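Local coordinates for outer membrane usher protein PapC (Escherichia coli, PDB 3L48) that helps export pilus subunits across the bacterial outer membrane and assemble them into pili, the piece described being the C-terminal domain of this usher pore, at residues S48-T51 / P52-L56; E72-I75 / S76-L80. All coordinates share one frame; numbering follows the deposited sequence.

Interaction 1 (S48-T51 / P52-L56)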
ATOM      1  N   SER A  48       3.547   8.415  -0.745  1.00 23.07           N
ATOM      2  CA  SER A  48       3.772   9.750  -0.197  1.00 26.15           C
ATOM      3  C   SER A  48       2.694  10.106   0.821  1.00 25.30           C
ATOM      4  O   SER A  48       1.522   9.768   0.643  1.00 25.39           O
ATOM      5  CB  SER A  48       3.772  10.798  -1.314  1.00 28.24           C
ATOM      6  OG  SER A  48       4.764  10.528  -2.287  1.00 29.65           O
ATOM      7  N   GLY A  49       3.100  10.791   1.886  1.00 23.78           N
ATOM      8  CA  GLY A  49       2.169  11.333   2.861  1.00 23.18           C
ATOM      9  C   GLY A  49       1.364  10.291   3.608  1.00 24.17           C
ATOM     10  O   GLY A  49       0.193  10.505   3.914  1.00 23.25           O
ATOM     11  N   VAL A  50       1.996   9.160   3.907  1.00 20.62           N
ATOM     12  CA  VAL A  50       1.344   8.091   4.652  1.00 23.64           C
ATOM     13  C   VAL A  50       1.295   8.417   6.139  1.00 25.86           C
ATOM     14  O   VAL A  50       2.251   8.953   6.700  1.00 27.14           O
ATOM     15  CB  VAL A  50       2.077   6.747   4.475  1.00 24.06           C
ATOM     16  CG1 VAL A  50       1.300   5.619   5.150  1.00 21.18           C
ATOM     17  CG2 VAL A  50       2.289   6.448   3.002  1.00 18.78           C
ATOM     18  N   THR A  51       0.177   8.087   6.776  1.00 26.70           N
ATOM     19  CA  THR A  51       0.038   8.260   8.215  1.00 28.05           C
ATOM     20  C   THR A  51       0.251   6.926   8.913  1.00 27.26           C
ATOM     21  O   THR A  51      -0.444   5.955   8.625  1.00 31.36           O
ATOM     22  CB  THR A  51      -1.356   8.793   8.589  1.00 32.44           C
ATOM     23  OG1 THR A  51      -1.644   9.968   7.821  1.00 31.97           O
ATOM     24  CG2 THR A  51      -1.416   9.128  10.072  1.00 31.31           C
ATOM     25  N   PRO A  52       1.225   6.871   9.832  1.00 27.79           N
ATOM     26  CA  PRO A  52       1.468   5.631  10.576  1.00 28.56           C
ATOM     27  C   PRO A  52       0.203   5.157  11.286  1.00 30.16           C
ATOM     28  O   PRO A  52      -0.435   5.938  11.990  1.00 33.44           O
ATOM     29  CB  PRO A  52       2.526   6.043  11.603  1.00 29.60           C
ATOM     30  CG  PRO A  52       3.232   7.206  10.972  1.00 26.09           C
ATOM     31  CD  PRO A  52       2.170   7.940  10.202  1.00 26.49           C
ATOM     32  N   GLY A  53      -0.161   3.894  11.090  1.00 30.46           N
ATOM     33  CA  GLY A  53      -1.313   3.325  11.763  1.00 32.03           C
ATOM     34  C   GLY A  53      -2.585   3.286  10.933  1.00 31.25           C
ATOM     35  O   GLY A  53      -3.554   2.627  11.312  1.00 33.34           O
ATOM     36  N   GLU A  54      -2.594   3.985   9.801  1.00 29.02           N
ATOM     37  CA  GLU A  54      -3.796   4.046   8.976  1.00 29.35           C
ATOM     38  C   GLU A  54      -3.977   2.793   8.126  1.00 29.52           C
ATOM     39  O   GLU A  54      -3.061   1.983   7.984  1.00 27.00           O
ATOM     40  CB  GLU A  54      -3.788   5.290   8.084  1.00 30.40           C
ATOM     41  CG  GLU A  54      -2.865   5.197   6.884  1.00 33.23           C
ATOM     42  CD  GLU A  54      -3.054   6.352   5.917  1.00 38.62           C
ATOM     43  OE1 GLU A  54      -4.216   6.745   5.679  1.00 40.94           O
ATOM     44  OE2 GLU A  54      -2.045   6.862   5.386  1.00 38.05           O
ATOM     45  N   THR A  55      -5.173   2.640   7.571  1.00 32.90           N
ATOM     46  CA  THR A  55      -5.476   1.530   6.678  1.00 31.51           C
ATOM     47  C   THR A  55      -5.524   2.018   5.236  1.00 32.34           C
ATOM     48  O   THR A  55      -6.296   2.915   4.899  1.00 33.33           O
ATOM     49  CB  THR A  55      -6.827   0.872   7.023  1.00 31.24           C
ATOM     50  OG1 THR A  55      -6.778   0.347   8.355  1.00 34.46           O
ATOM     51  CG2 THR A  55      -7.138  -0.260   6.047  1.00 23.48           C
ATOM     52  N   LEU A  56      -4.690   1.430   4.388  1.00 29.65           N
ATOM     53  CA  LEU A  56      -4.677   1.793   2.980  1.00 28.55           C
ATOM     54  C   LEU A  56      -5.414   0.736   2.176  1.00 29.57           C
ATOM     55  O   LEU A  56      -5.429  -0.439   2.541  1.00 30.20           O
ATOM     56  CB  LEU A  56      -3.242   1.926   2.468  1.00 28.72           C
ATOM     57  CG  LEU A  56      -2.310   2.879   3.222  1.00 30.87           C
ATOM     58  CD1 LEU A  56      -0.978   3.003   2.493  1.00 28.62           C
ATOM     59  CD2 LEU A  56      -2.950   4.247   3.398  1.00 30.02           C
TER
HETATM   60  O   HOH W   1      -2.149   9.636   4.925  1.00 42.33           O
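Glu-54 OE2 is gripped twice: the backbone N of Thr-51 reaches it at 2.9 Å in an almost straight bond, and a water donates to it at 2.8 Å. The amide arrives from above the carboxylate plane, 44° out of it. The same water donates to Gly-49 O and accepts from Thr-51 OG1 at 3.0 Å, so it ties the carboxylate to the backbone and side chain of the incoming loop. Glu-54 can fold back this way because its CG lies between its own backbone N and carbonyl carbon (chi1 76°), after which the chain runs extended past Thr-51 O, with CG 3.1 Å from that oxygen. Residues 51-54 form a type II beta turn, closed by Glu-54 N donating to Thr-51 O at 3.1 Å. Gly-53 takes a positive phi, where a CB would press on the preceding carbonyl oxygen. On the buried side Val-50 CG1 touches Glu-54 OE2 at 3.6 Å and reaches Leu-56 CD1 more loosely, while Thr-51 CG2 lies against Pro-52 CD. The turn belongs to the connection from strand 44-47 to strand 55-59; Val-50, Glu-54 and Leu-56 all rest on Leu-36 of strand 35-38, and Leu-56 pairs through its backbone with Val-68 of strand 64-69.

Interaction 2 (E72-I75 / S76-L80)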
ATOM      1  N   GLU A  72       2.213   1.327  13.187  1.00 34.73           N
ATOM      2  CA  GLU A  72       2.246   2.576  13.934  1.00 39.62           C
ATOM      3  C   GLU A  72       3.677   3.097  14.006  1.00 37.26           C
ATOM      4  O   GLU A  72       3.908   4.283  14.250  1.00 37.20           O
ATOM      5  CB  GLU A  72       1.709   2.351  15.349  1.00 50.08           C
ATOM      6  CG  GLU A  72       0.927   3.521  15.917  1.00 60.83           C
ATOM      7  CD  GLU A  72      -0.494   3.576  15.389  1.00 69.35           C
ATOM      8  OE1 GLU A  72      -0.825   4.546  14.674  1.00 74.37           O
ATOM      9  OE2 GLU A  72      -1.279   2.650  15.688  1.00 70.89           O
ATOM     10  N   THR A  73       4.635   2.201  13.789  1.00 36.38           N
ATOM     11  CA  THR A  73       6.048   2.538  13.909  1.00 35.53           C
ATOM     12  C   THR A  73       6.691   2.927  12.582  1.00 28.75           C
ATOM     13  O   THR A  73       7.907   3.091  12.502  1.00 27.28           O
ATOM     14  CB  THR A  73       6.841   1.377  14.525  1.00 35.89           C
ATOM     15  OG1 THR A  73       6.563   0.175  13.799  1.00 33.43           O
ATOM     16  CG2 THR A  73       6.447   1.185  15.977  1.00 36.63           C
ATOM     17  N   ALA A  74       5.876   3.076  11.546  1.00 22.62           N
ATOM     18  CA  ALA A  74       6.388   3.461  10.240  1.00 24.70           C
ATOM     19  C   ALA A  74       6.989   4.869  10.279  1.00 27.98           C
ATOM     20  O   ALA A  74       6.374   5.805  10.795  1.00 23.74           O
ATOM     21  CB  ALA A  74       5.286   3.373   9.195  1.00 21.00           C
ATOM     22  N   ILE A  75       8.197   5.010   9.742  1.00 28.04           N
ATOM     23  CA  ILE A  75       8.834   6.317   9.625  1.00 23.57           C
ATOM     24  C   ILE A  75       9.311   6.557   8.198  1.00 24.40           C
ATOM     25  O   ILE A  75       9.326   5.636   7.378  1.00 22.38           O
ATOM     26  CB  ILE A  75      10.007   6.489  10.614  1.00 23.38           C
ATOM     27  CG1 ILE A  75      11.087   5.433  10.368  1.00 23.08           C
ATOM     28  CG2 ILE A  75       9.503   6.433  12.048  1.00 22.66           C
ATOM     29  CD1 ILE A  75      12.276   5.554  11.297  1.00 23.71           C
ATOM     30  N   SER A  76       9.709   7.791   7.910  1.00 21.81           N
ATOM     31  CA  SER A  76      10.008   8.203   6.544  1.00 23.08           C
ATOM     32  C   SER A  76      11.220   7.485   5.956  1.00 22.23           C
ATOM     33  O   SER A  76      12.203   7.222   6.652  1.00 18.96           O
ATOM     34  CB  SER A  76      10.190   9.721   6.463  1.00 28.29           C
ATOM     35  OG  SER A  76      10.032  10.175   5.129  1.00 32.15           O
ATOM     36  N   ASP A  77      11.128   7.177   4.665  1.00 21.79           N
ATOM     37  CA  ASP A  77      12.166   6.445   3.939  1.00 21.45           C
ATOM     38  C   ASP A  77      12.396   5.038   4.472  1.00 18.25           C
ATOM     39  O   ASP A  77      13.478   4.477   4.319  1.00 15.84           O
ATOM     40  CB  ASP A  77      13.480   7.226   3.906  1.00 18.80           C
ATOM     41  CG  ASP A  77      13.503   8.275   2.810  1.00 20.77           C
ATOM     42  OD1 ASP A  77      14.599   8.793   2.510  1.00 26.06           O
ATOM     43  OD2 ASP A  77      12.428   8.575   2.246  1.00 17.62           O
ATOM     44  N   GLN A  78      11.369   4.466   5.088  1.00 17.83           N
ATOM     45  CA  GLN A  78      11.442   3.087   5.551  1.00 18.15           C
ATOM     46  C   GLN A  78      10.891   2.143   4.490  1.00 17.18           C
ATOM     47  O   GLN A  78       9.796   2.353   3.970  1.00 20.19           O
ATOM     48  CB  GLN A  78      10.655   2.912   6.854  1.00 21.11           C
ATOM     49  CG  GLN A  78      10.690   1.500   7.423  1.00 22.25           C
ATOM     50  CD  GLN A  78       9.929   1.376   8.733  1.00 27.50           C
ATOM     51  OE1 GLN A  78       9.492   2.373   9.309  1.00 29.68           O
ATOM     52  NE2 GLN A  78       9.767   0.145   9.211  1.00 26.30           N
ATOM     53  N   GLN A  79      11.654   1.106   4.165  1.00 14.36           N
ATOM     54  CA  GLN A  79      11.132   0.025   3.342  1.00 16.92           C
ATOM     55  C   GLN A  79      10.480  -0.995   4.258  1.00 19.97           C
ATOM     56  O   GLN A  79      11.093  -1.443   5.225  1.00 24.70           O
ATOM     57  CB  GLN A  79      12.238  -0.654   2.535  1.00 16.15           C
ATOM     58  CG  GLN A  79      11.730  -1.830   1.701  1.00 17.64           C
ATOM     59  CD  GLN A  79      12.850  -2.694   1.159  1.00 15.43           C
ATOM     60  OE1 GLN A  79      13.183  -3.733   1.733  1.00 17.46           O
ATOM     61  NE2 GLN A  79      13.441  -2.266   0.055  1.00 14.81           N
ATOM     62  N   LEU A  80       9.241  -1.364   3.960  1.00 19.20           N
ATOM     63  CA  LEU A  80       8.575  -2.388   4.752  1.00 19.95           C
ATOM     64  C   LEU A  80       7.583  -3.223   3.948  1.00 19.06           C
ATOM     65  O   LEU A  80       6.985  -2.750   2.979  1.00 14.49           O
ATOM     66  CB  LEU A  80       7.895  -1.777   5.980  1.00 22.38           C
ATOM     67  CG  LEU A  80       6.547  -1.085   5.787  1.00 25.10           C
ATOM     68  CD1 LEU A  80       6.052  -0.537   7.119  1.00 28.74           C
ATOM     69  CD2 LEU A  80       6.637   0.025   4.754  1.00 23.25           C
TER
HETATM   70  O   HOH W   2       7.787  -0.361  11.122  1.00 34.55           O
HETATM   71  O   HOH W   3      10.346   2.087  12.076  1.00 35.31           O
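Across the join between 72-75 and 76-80 the chain makes a type II beta turn from Ile-75 to Gln-78, with Asp-77 in its third position at a positive phi of 63°. The closing backbone bond, Gln-78 N to Ile-75 O, is weak: 3.3 Å long and bent to 131° at the hydrogen. A second, straighter link comes from the side chain of Gln-78, whose OE1 accepts from Ile-75 N at 3.0 Å; the donor lies nearly in line with the C=O bond. With CG anti to the backbone N (chi1 -179°) and the rest of the chain extended, the amide is carried across the mouth of the turn to the incoming arm of the loop, residues 72-75. There OE1 also meets Ala-74 CA at 3.4 Å and lies beside Ile-75 CG1 at 3.6 Å. Two waters fix the amide's rotation from its two ends: one donates to both OE1 and Thr-73 O, the other accepts from NE2 at 2.8 Å and pairs with Thr-73 OG1. Were Gln-78 replaced by an alanine, Ile-75 N would probably lose this acceptor and both waters a partner, leaving the weak Gln-78 N to Ile-75 O bond as the hydrogen bond between the two segments. Beneath the amide Ala-74 CB comes within 4.5 Å of Leu-80 CD1. The CB bond of Asp-77 leads away from 72-75, and OD2 forms a salt bridge with Arg-9 NE. This is a type II turn braced by a side-chain-to-backbone bond, leading into strand 78-84, which pairs in parallel with strand 10-16 in the Ig-like Greek-key fold of the usher's C-terminal domain.

Overall arrangement
Both interactions are type II beta turns that lead into a strand, and in both the fourth turn residue sends a side-chain oxygen back to the backbone N of the first. Interaction 1 is partly buried and uses a carboxylate with one bridging water, backed by hydrophobic residues; interaction 2 lies at the surface and uses a neutral amide with two. They lead into different sheets: residues 52-56 enter the antiparallel sheet at strand 55-59, residues 76-80 the mixed sheet at strand 78-84. Their centres are about 10 Å apart, and they touch, with Pro-52 CG packed 3.4 Å from Ala-74 O and Glu-72 OE1 lying near Gly-53 CA.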